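Local structure of uncharacterized hypothetical protein (Bacteroides uniformis, 4EIU) at residues G33-L38 with D52-M57; E70-I75 with D94-T99. The protein is of unknown function but belongs to the DUF3823 family, with an N-terminal domain assigned to the transthyretin-like clan of beta-sandwich domains. One frame throughout, in Å; residues are numbered along the deposited sequence.

Contact 1: residues G33-L38 with D52-M57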
ATOM      1  N   GLY A  33      -3.538   3.586  -3.380  1.00 35.54           N
ATOM      2  CA  GLY A  33      -2.629   2.473  -3.562  1.00 36.95           C
ATOM      3  C   GLY A  33      -1.190   2.951  -3.754  1.00 39.17           C
ATOM      4  O   GLY A  33      -0.740   3.879  -3.090  1.00 36.86           O
ATOM      5  N   ILE A  34      -0.475   2.339  -4.704  1.00 34.45           N
ATOM      6  CA  ILE A  34       0.918   2.734  -4.981  1.00 34.78           C
ATOM      7  C   ILE A  34       0.949   3.522  -6.279  1.00 35.69           C
ATOM      8  O   ILE A  34       0.715   2.963  -7.380  1.00 35.53           O
ATOM      9  CB  ILE A  34       1.888   1.544  -5.066  1.00 36.24           C
ATOM     10  CG1 ILE A  34       1.894   0.729  -3.786  1.00 34.76           C
ATOM     11  CG2 ILE A  34       3.297   2.045  -5.478  1.00 33.63           C
ATOM     12  CD1 ILE A  34       2.725  -0.555  -3.846  1.00 34.63           C
ATOM     13  N   ARG A  35       1.182   4.816  -6.117  1.00 33.30           N
ATOM     14  CA  ARG A  35       1.219   5.808  -7.193  1.00 34.08           C
ATOM     15  C   ARG A  35       2.528   5.819  -7.934  1.00 35.34           C
ATOM     16  O   ARG A  35       3.590   5.787  -7.310  1.00 38.17           O
ATOM     17  CB  ARG A  35       0.916   7.195  -6.642  1.00 35.51           C
ATOM     18  CG  ARG A  35       0.552   8.244  -7.681  1.00 36.13           C
ATOM     19  CD  ARG A  35       0.337   9.599  -7.048  1.00 38.32           C
ATOM     20  NE  ARG A  35       1.637  10.150  -6.639  1.00 36.88           N
ATOM     21  CZ  ARG A  35       1.811  11.320  -6.035  1.00 41.27           C
ATOM     22  NH1 ARG A  35       0.775  12.110  -5.741  1.00 41.59           N
ATOM     23  NH2 ARG A  35       3.043  11.685  -5.687  1.00 39.94           N
ATOM     24  N   VAL A  36       2.447   5.949  -9.254  1.00 36.44           N
ATOM     25  CA  VAL A  36       3.618   5.996 -10.126  1.00 38.01           C
ATOM     26  C   VAL A  36       3.530   7.287 -10.943  1.00 41.10           C
ATOM     27  O   VAL A  36       2.526   7.561 -11.630  1.00 40.24           O
ATOM     28  CB  VAL A  36       3.690   4.767 -11.078  1.00 39.49           C
ATOM     29  CG1 VAL A  36       5.002   4.773 -11.873  1.00 34.98           C
ATOM     30  CG2 VAL A  36       3.528   3.456 -10.274  1.00 35.77           C
ATOM     31  N   ARG A  37       4.615   8.061 -10.906  1.00 37.70           N
ATOM     32  CA  ARG A  37       4.720   9.342 -11.627  1.00 37.15           C
ATOM     33  C   ARG A  37       5.977   9.368 -12.467  1.00 40.87           C
ATOM     34  O   ARG A  37       7.123   9.278 -11.929  1.00 40.66           O
ATOM     35  CB  ARG A  37       4.718  10.501 -10.595  1.00 42.11           C
ATOM     36  CG  ARG A  37       5.023  11.873 -11.160  1.00 47.07           C
ATOM     37  CD  ARG A  37       4.864  12.961 -10.108  1.00 43.97           C
ATOM     38  NE  ARG A  37       3.470  13.071  -9.688  1.00 41.87           N
ATOM     39  CZ  ARG A  37       3.063  13.841  -8.695  1.00 52.97           C
ATOM     40  NH1 ARG A  37       3.945  14.607  -8.059  1.00 51.97           N
ATOM     41  NH2 ARG A  37       1.775  13.883  -8.357  1.00 48.05           N
ATOM     42  N   LEU A  38       5.762   9.519 -13.763  1.00 41.97           N
ATOM     43  CA  LEU A  38       6.798   9.571 -14.769  1.00 43.03           C
ATOM     44  C   LEU A  38       6.927  10.997 -15.275  1.00 47.77           C
ATOM     45  O   LEU A  38       6.001  11.532 -15.881  1.00 44.35           O
ATOM     46  CB  LEU A  38       6.447   8.629 -15.952  1.00 41.44           C
ATOM     47  CG  LEU A  38       6.024   7.161 -15.639  1.00 49.03           C
ATOM     48  CD1 LEU A  38       5.612   6.348 -16.889  1.00 47.20           C
ATOM     49  CD2 LEU A  38       7.085   6.413 -14.870  1.00 45.46           C
ATOM     50  N   ASP A  52      -0.476  10.456 -13.295  1.00 39.09           N
ATOM     51  CA  ASP A  52      -0.146   9.552 -12.259  1.00 39.31           C
ATOM     52  C   ASP A  52      -0.994   8.295 -12.431  1.00 41.17           C
ATOM     53  O   ASP A  52      -2.188   8.390 -12.709  1.00 39.58           O
ATOM     54  CB  ASP A  52      -0.471  10.125 -10.889  1.00 38.43           C
ATOM     55  CG  ASP A  52       0.381  11.336 -10.526  1.00 44.56           C
ATOM     56  OD1 ASP A  52       1.373  11.608 -11.236  1.00 46.31           O
ATOM     57  OD2 ASP A  52       0.023  12.009  -9.527  1.00 43.17           O
ATOM     58  N   PHE A  53      -0.388   7.137 -12.246  1.00 38.80           N
ATOM     59  CA  PHE A  53      -1.123   5.870 -12.400  1.00 40.15           C
ATOM     60  C   PHE A  53      -0.763   4.963 -11.272  1.00 40.57           C
ATOM     61  O   PHE A  53       0.118   5.312 -10.472  1.00 37.58           O
ATOM     62  CB  PHE A  53      -0.954   5.243 -13.792  1.00 39.83           C
ATOM     63  CG  PHE A  53       0.445   4.835 -14.134  1.00 40.21           C
ATOM     64  CD1 PHE A  53       1.300   5.725 -14.775  1.00 38.89           C
ATOM     65  CD2 PHE A  53       0.897   3.555 -13.882  1.00 38.60           C
ATOM     66  CE1 PHE A  53       2.595   5.353 -15.109  1.00 41.75           C
ATOM     67  CE2 PHE A  53       2.209   3.204 -14.170  1.00 44.83           C
ATOM     68  CZ  PHE A  53       3.059   4.100 -14.800  1.00 41.44           C
ATOM     69  N   TYR A  54      -1.479   3.844 -11.155  1.00 36.25           N
ATOM     70  CA  TYR A  54      -1.412   3.001  -9.958  1.00 34.44           C
ATOM     71  C   TYR A  54      -1.036   1.544 -10.270  1.00 37.30           C
ATOM     72  O   TYR A  54      -1.409   0.983 -11.332  1.00 38.98           O
ATOM     73  CB  TYR A  54      -2.720   3.131  -9.168  1.00 38.97           C
ATOM     74  CG  TYR A  54      -2.875   4.515  -8.656  1.00 35.72           C
ATOM     75  CD1 TYR A  54      -3.467   5.504  -9.436  1.00 39.02           C
ATOM     76  CD2 TYR A  54      -2.383   4.877  -7.405  1.00 38.23           C
ATOM     77  CE1 TYR A  54      -3.541   6.805  -8.989  1.00 37.50           C
ATOM     78  CE2 TYR A  54      -2.463   6.187  -6.960  1.00 39.86           C
ATOM     79  CZ  TYR A  54      -3.050   7.143  -7.762  1.00 41.99           C
ATOM     80  OH  TYR A  54      -3.095   8.436  -7.319  1.00 43.17           O
ATOM     81  N   CYS A  55      -0.230   0.972  -9.377  1.00 38.31           N
ATOM     82  CA  CYS A  55       0.075  -0.454  -9.368  1.00 35.68           C
ATOM     83  C   CYS A  55      -1.203  -1.315  -9.280  1.00 37.41           C
ATOM     84  O   CYS A  55      -2.198  -0.939  -8.671  1.00 38.48           O
ATOM     85  CB  CYS A  55       0.953  -0.854  -8.210  1.00 36.34           C
ATOM     86  SG  CYS A  55       2.614  -0.147  -8.277  1.00 40.37           S
HETATM   87  N   MSE A  56      -1.097  -2.490  -9.850  1.00 38.47           N
HETATM   88  CA  MSE A  56      -2.028  -3.586  -9.603  1.00 38.25           C
HETATM   89  C   MSE A  56      -1.827  -4.104  -8.218  1.00 41.90           C
HETATM   90  O   MSE A  56      -0.799  -3.847  -7.550  1.00 37.77           O
HETATM   91  CB  MSE A  56      -1.862  -4.682 -10.686  1.00 39.94           C
HETATM   92  CG  MSE A  56      -2.231  -4.170 -12.110  1.00 41.06           C
HETATM   93 SE   MSE A  56      -1.942  -5.563 -13.413  0.75 42.70          SE
HETATM   94  CE  MSE A  56      -0.084  -5.183 -13.552  1.00 46.62           C
HETATM   95  N   MSE A  57      -2.782  -4.894  -7.784  1.00 41.47           N
HETATM   96  CA  MSE A  57      -2.808  -5.357  -6.384  1.00 45.85           C
HETATM   97  C   MSE A  57      -1.589  -6.137  -5.980  1.00 43.92           C
HETATM   98  O   MSE A  57      -1.315  -6.226  -4.792  1.00 43.33           O
HETATM   99  CB  MSE A  57      -4.054  -6.226  -6.120  1.00 44.84           C
HETATM  100  CG  MSE A  57      -4.143  -7.469  -6.885  1.00 47.64           C
HETATM  101 SE   MSE A  57      -6.031  -8.137  -6.667  0.75 53.43          SE
HETATM  102  CE  MSE A  57      -5.916  -8.593  -4.811  1.00 43.66           C
TER
HETATM  103  O   HOH W   1      -2.029   0.770  -6.535  1.00 35.40           O
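Asp52 meets Arg37 through a side-on, two-nitrogen salt bridge. Arg37 NE donates to Asp52 OD1 over 3.0 Å and Arg37 NH2 to the syn lone pair of Asp52 OD2 over 2.8 Å, with guanidinium and carboxylate nearly coplanar. The bend at chi3 of Arg37 (-65°) turns NE away from an otherwise extended chain. Arg35 adds a weaker, long salt bridge: its NE lies 3.8 Å from Asp52 OD2, with the oxygen well out of the guanidinium plane, and its main charged partner is Asp76 in strand 69-76. An alanine in place of Arg37 would probably leave Asp52 without its two-nitrogen partner, with the long charge contact to Arg35 and the bond from Gln48 to its OD1 remaining.

Phe53 forms an antiparallel hydrogen-bonded pair with Val36, Val36 N reaching Phe53 O over 2.7 Å and Phe53 N returning to Val36 O. Its CG sits between backbone N and carbonyl carbon (chi1 64°), and the ring lies against Val36, whose CB stands over one face in a CH-pi contact, 3.9 Å from the ring centroid. Leu38 CD1 meets the ring edge. Strand 53-54 is an edge strand of a five-stranded antiparallel sheet, and 35-40 is the next one in.

Tyr54 pairs with Arg35 without backbone hydrogen bonds, and on the face opposite Val36 and Phe53 its ring crosses the aliphatic part of Arg35 obliquely, CE2 lying 3.5 Å from Arg35 CB. Cys55 N then bonds to Ile34 O at 3.0 Å. On the Val36 side, Cys55 SG packs against Ile34 CG2 at 3.6 Å, while a water accepts from Ile34 N and donates to Cys55 O, extending the pairing beyond the strand.

Contact 2: residues E70-I75 with D94-T99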
ATOM      1  N   GLU A  70      14.235  10.159 -21.580  1.00 61.34           N
ATOM      2  CA  GLU A  70      14.780   9.992 -20.244  1.00 55.87           C
ATOM      3  C   GLU A  70      13.773  10.464 -19.220  1.00 55.46           C
ATOM      4  O   GLU A  70      13.223  11.564 -19.337  1.00 55.42           O
ATOM      5  CB  GLU A  70      16.060  10.834 -20.076  1.00 65.55           C
ATOM      6  CG  GLU A  70      17.197  10.465 -21.018  1.00 76.75           C
ATOM      7  CD  GLU A  70      18.114   9.374 -20.474  1.00101.29           C
ATOM      8  OE1 GLU A  70      18.101   9.108 -19.242  1.00 97.08           O
ATOM      9  OE2 GLU A  70      18.872   8.793 -21.288  1.00107.63           O
ATOM     10  N   TYR A  71      13.602   9.670 -18.179  1.00 49.26           N
ATOM     11  CA  TYR A  71      12.520   9.879 -17.226  1.00 47.74           C
ATOM     12  C   TYR A  71      13.005   9.747 -15.807  1.00 46.82           C
ATOM     13  O   TYR A  71      13.893   8.936 -15.519  1.00 50.86           O
ATOM     14  CB  TYR A  71      11.396   8.849 -17.455  1.00 47.08           C
ATOM     15  CG  TYR A  71      10.535   9.168 -18.670  1.00 46.90           C
ATOM     16  CD1 TYR A  71      10.900   8.743 -19.924  1.00 51.37           C
ATOM     17  CD2 TYR A  71       9.369   9.934 -18.544  1.00 46.62           C
ATOM     18  CE1 TYR A  71      10.118   9.042 -21.040  1.00 52.38           C
ATOM     19  CE2 TYR A  71       8.581  10.232 -19.655  1.00 48.47           C
ATOM     20  CZ  TYR A  71       8.968   9.788 -20.891  1.00 49.49           C
ATOM     21  OH  TYR A  71       8.213  10.104 -21.993  1.00 50.16           O
ATOM     22  N   ASN A  72      12.368  10.512 -14.932  1.00 44.88           N
ATOM     23  CA  ASN A  72      12.332  10.242 -13.511  1.00 44.45           C
ATOM     24  C   ASN A  72      11.073   9.408 -13.214  1.00 41.88           C
ATOM     25  O   ASN A  72       9.968   9.744 -13.668  1.00 44.60           O
ATOM     26  CB  ASN A  72      12.280  11.574 -12.741  1.00 43.91           C
ATOM     27  CG  ASN A  72      12.247  11.386 -11.242  1.00 44.69           C
ATOM     28  OD1 ASN A  72      11.175  11.503 -10.620  1.00 41.88           O
ATOM     29  ND2 ASN A  72      13.409  11.108 -10.647  1.00 44.71           N
ATOM     30  N   VAL A  73      11.251   8.351 -12.436  1.00 38.85           N
ATOM     31  CA  VAL A  73      10.194   7.455 -12.058  1.00 40.86           C
ATOM     32  C   VAL A  73      10.121   7.510 -10.539  1.00 40.49           C
ATOM     33  O   VAL A  73      11.049   7.115  -9.850  1.00 40.55           O
ATOM     34  CB  VAL A  73      10.449   6.010 -12.567  1.00 39.71           C
ATOM     35  CG1 VAL A  73       9.280   5.083 -12.175  1.00 38.06           C
ATOM     36  CG2 VAL A  73      10.683   6.017 -14.112  1.00 40.72           C
ATOM     37  N   ARG A  74       9.029   8.041 -10.033  1.00 37.32           N
ATOM     38  CA  ARG A  74       8.792   8.218  -8.615  1.00 37.30           C
ATOM     39  C   ARG A  74       7.585   7.394  -8.175  1.00 40.19           C
ATOM     40  O   ARG A  74       6.548   7.483  -8.814  1.00 38.87           O
ATOM     41  CB  ARG A  74       8.483   9.705  -8.361  1.00 39.19           C
ATOM     42  CG  ARG A  74       8.039   9.958  -6.931  1.00 38.32           C
ATOM     43  CD  ARG A  74       7.744  11.425  -6.638  1.00 38.65           C
ATOM     44  NE  ARG A  74       7.103  11.472  -5.319  1.00 39.27           N
ATOM     45  CZ  ARG A  74       7.138  12.510  -4.489  1.00 41.42           C
ATOM     46  NH1 ARG A  74       7.805  13.638  -4.801  1.00 43.60           N
ATOM     47  NH2 ARG A  74       6.522  12.408  -3.329  1.00 40.29           N
ATOM     48  N   ILE A  75       7.681   6.646  -7.065  1.00 36.28           N
ATOM     49  CA  ILE A  75       6.531   5.951  -6.518  1.00 35.55           C
ATOM     50  C   ILE A  75       6.266   6.435  -5.071  1.00 38.28           C
ATOM     51  O   ILE A  75       7.188   6.872  -4.389  1.00 35.02           O
ATOM     52  CB  ILE A  75       6.668   4.420  -6.594  1.00 36.03           C
ATOM     53  CG1 ILE A  75       7.822   3.892  -5.695  1.00 37.73           C
ATOM     54  CG2 ILE A  75       6.847   4.000  -8.101  1.00 33.60           C
ATOM     55  CD1 ILE A  75       7.893   2.364  -5.479  1.00 34.69           C
ATOM     56  N   ASP A  94      16.573  11.912  -2.367  1.00 40.23           N
ATOM     57  CA  ASP A  94      15.740  11.586  -3.520  1.00 40.29           C
ATOM     58  C   ASP A  94      16.090  10.162  -3.975  1.00 44.05           C
ATOM     59  O   ASP A  94      17.098   9.959  -4.612  1.00 42.29           O
ATOM     60  CB  ASP A  94      15.981  12.584  -4.624  1.00 45.13           C
ATOM     61  CG  ASP A  94      15.103  12.377  -5.816  1.00 46.23           C
ATOM     62  OD1 ASP A  94      14.356  11.377  -5.886  1.00 44.23           O
ATOM     63  OD2 ASP A  94      15.224  13.223  -6.746  1.00 60.04           O
ATOM     64  N   GLY A  95      15.248   9.214  -3.591  1.00 41.99           N
ATOM     65  CA  GLY A  95      15.396   7.792  -3.928  1.00 44.67           C
ATOM     66  C   GLY A  95      14.524   7.344  -5.092  1.00 47.97           C
ATOM     67  O   GLY A  95      14.327   6.158  -5.264  1.00 48.59           O
ATOM     68  N   SER A  96      14.024   8.287  -5.891  1.00 42.82           N
ATOM     69  CA  SER A  96      13.393   7.982  -7.189  1.00 48.19           C
ATOM     70  C   SER A  96      14.453   7.483  -8.174  1.00 47.96           C
ATOM     71  O   SER A  96      15.631   7.570  -7.899  1.00 49.54           O
ATOM     72  CB  SER A  96      12.670   9.207  -7.733  1.00 42.43           C
ATOM     73  OG  SER A  96      13.550  10.270  -8.115  1.00 45.35           O
ATOM     74  N   VAL A  97      14.034   6.978  -9.336  1.00 44.53           N
ATOM     75  CA  VAL A  97      14.935   6.288 -10.276  1.00 47.43           C
ATOM     76  C   VAL A  97      14.965   7.144 -11.526  1.00 50.73           C
ATOM     77  O   VAL A  97      13.917   7.603 -11.975  1.00 46.32           O
ATOM     78  CB  VAL A  97      14.372   4.878 -10.611  1.00 47.98           C
ATOM     79  CG1 VAL A  97      15.030   4.280 -11.858  1.00 50.49           C
ATOM     80  CG2 VAL A  97      14.492   3.954  -9.408  1.00 55.05           C
ATOM     81  N   ASN A  98      16.138   7.395 -12.092  1.00 44.16           N
ATOM     82  CA  ASN A  98      16.195   7.976 -13.423  1.00 50.28           C
ATOM     83  C   ASN A  98      16.583   6.892 -14.398  1.00 57.82           C
ATOM     84  O   ASN A  98      17.515   6.140 -14.151  1.00 55.15           O
ATOM     85  CB  ASN A  98      17.175   9.136 -13.490  1.00 57.71           C
ATOM     86  CG  ASN A  98      16.750  10.308 -12.626  1.00 60.58           C
ATOM     87  OD1 ASN A  98      15.556  10.683 -12.556  1.00 55.12           O
ATOM     88  ND2 ASN A  98      17.728  10.889 -11.935  1.00 68.00           N
ATOM     89  N   THR A  99      15.857   6.789 -15.506  1.00 57.65           N
ATOM     90  CA  THR A  99      16.137   5.755 -16.488  1.00 52.59           C
ATOM     91  C   THR A  99      15.657   6.220 -17.839  1.00 52.30           C
ATOM     92  O   THR A  99      14.670   6.951 -17.931  1.00 52.68           O
ATOM     93  CB  THR A  99      15.438   4.431 -16.104  1.00 56.05           C
ATOM     94  OG1 THR A  99      15.795   3.423 -17.044  1.00 59.40           O
ATOM     95  CG2 THR A  99      13.897   4.551 -16.072  1.00 48.37           C
TER
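Segments 70-75 and 94-99 belong to strands 69-76 and 91-101, antiparallel neighbours within the five-stranded sheet of the N-terminal domain, joined by backbone bonds and by a polar side-chain chain on one face. Tyr71 with Thr99 and Val73 with Val97 are the hydrogen-bonded pairs, with N-to-O distances between Tyr71 and Thr99 of 2.9 Å both ways. Between them lies the non-hydrogen-bonded pair Asn72 with Asn98.

Here Asn72 does the polar work. Its CG stands anti to the backbone N (chi1 -180°), and ND2 beyond it donates twice: to Asn98 OD1 at 2.9 Å and to Ser96 OG at 2.7 Å. Both acceptors lie close to the Asn72 amide plane, although ND2 stands tilted from the carbonyl plane of Asn98. Ser96 OG passes the chain on, donating to Asp94 OD1 over 2.6 Å. That same oxygen accepts from Ser96 N at 3.1 Å, closing an Asx turn; Asp94 OD1 thus grips both the hydroxyl and the backbone N of Ser96, fixing the serine where Asn72 meets it.

The other face is largely apolar across the contact, with Val73 CG2 touching Thr99 CG2 at 4.0 Å. There Val73 and Val97 also pack on Phe109 of strand 104-111, while strand 35-40 flanks the far edge of 69-76 and strand 83-85 borders 91-101, its Val83 touching Asp94 and Ser96.

In the fold
Contacts 1 and 2 lie in the same sheet, their centres about 13 Å apart, and are joined by the pairing of strands 35-40 and 69-76: Arg37 N lies 2.9 Å from Arg74 O, a probable hydrogen bond. Both are partly buried. Contact 1 is closer to the centre of the chain, at about 10 Å against about 19 Å, and has no exposed touching residue, whereas contact 2 has two. On the apolar side the contacts meet where Leu38 packs against Val73. Their polar faces differ: contact 1, at the sheet border, uses charged arginine and aspartate groups, while contact 2 relies on two amides and a hydroxyl, with a carboxylate at the end.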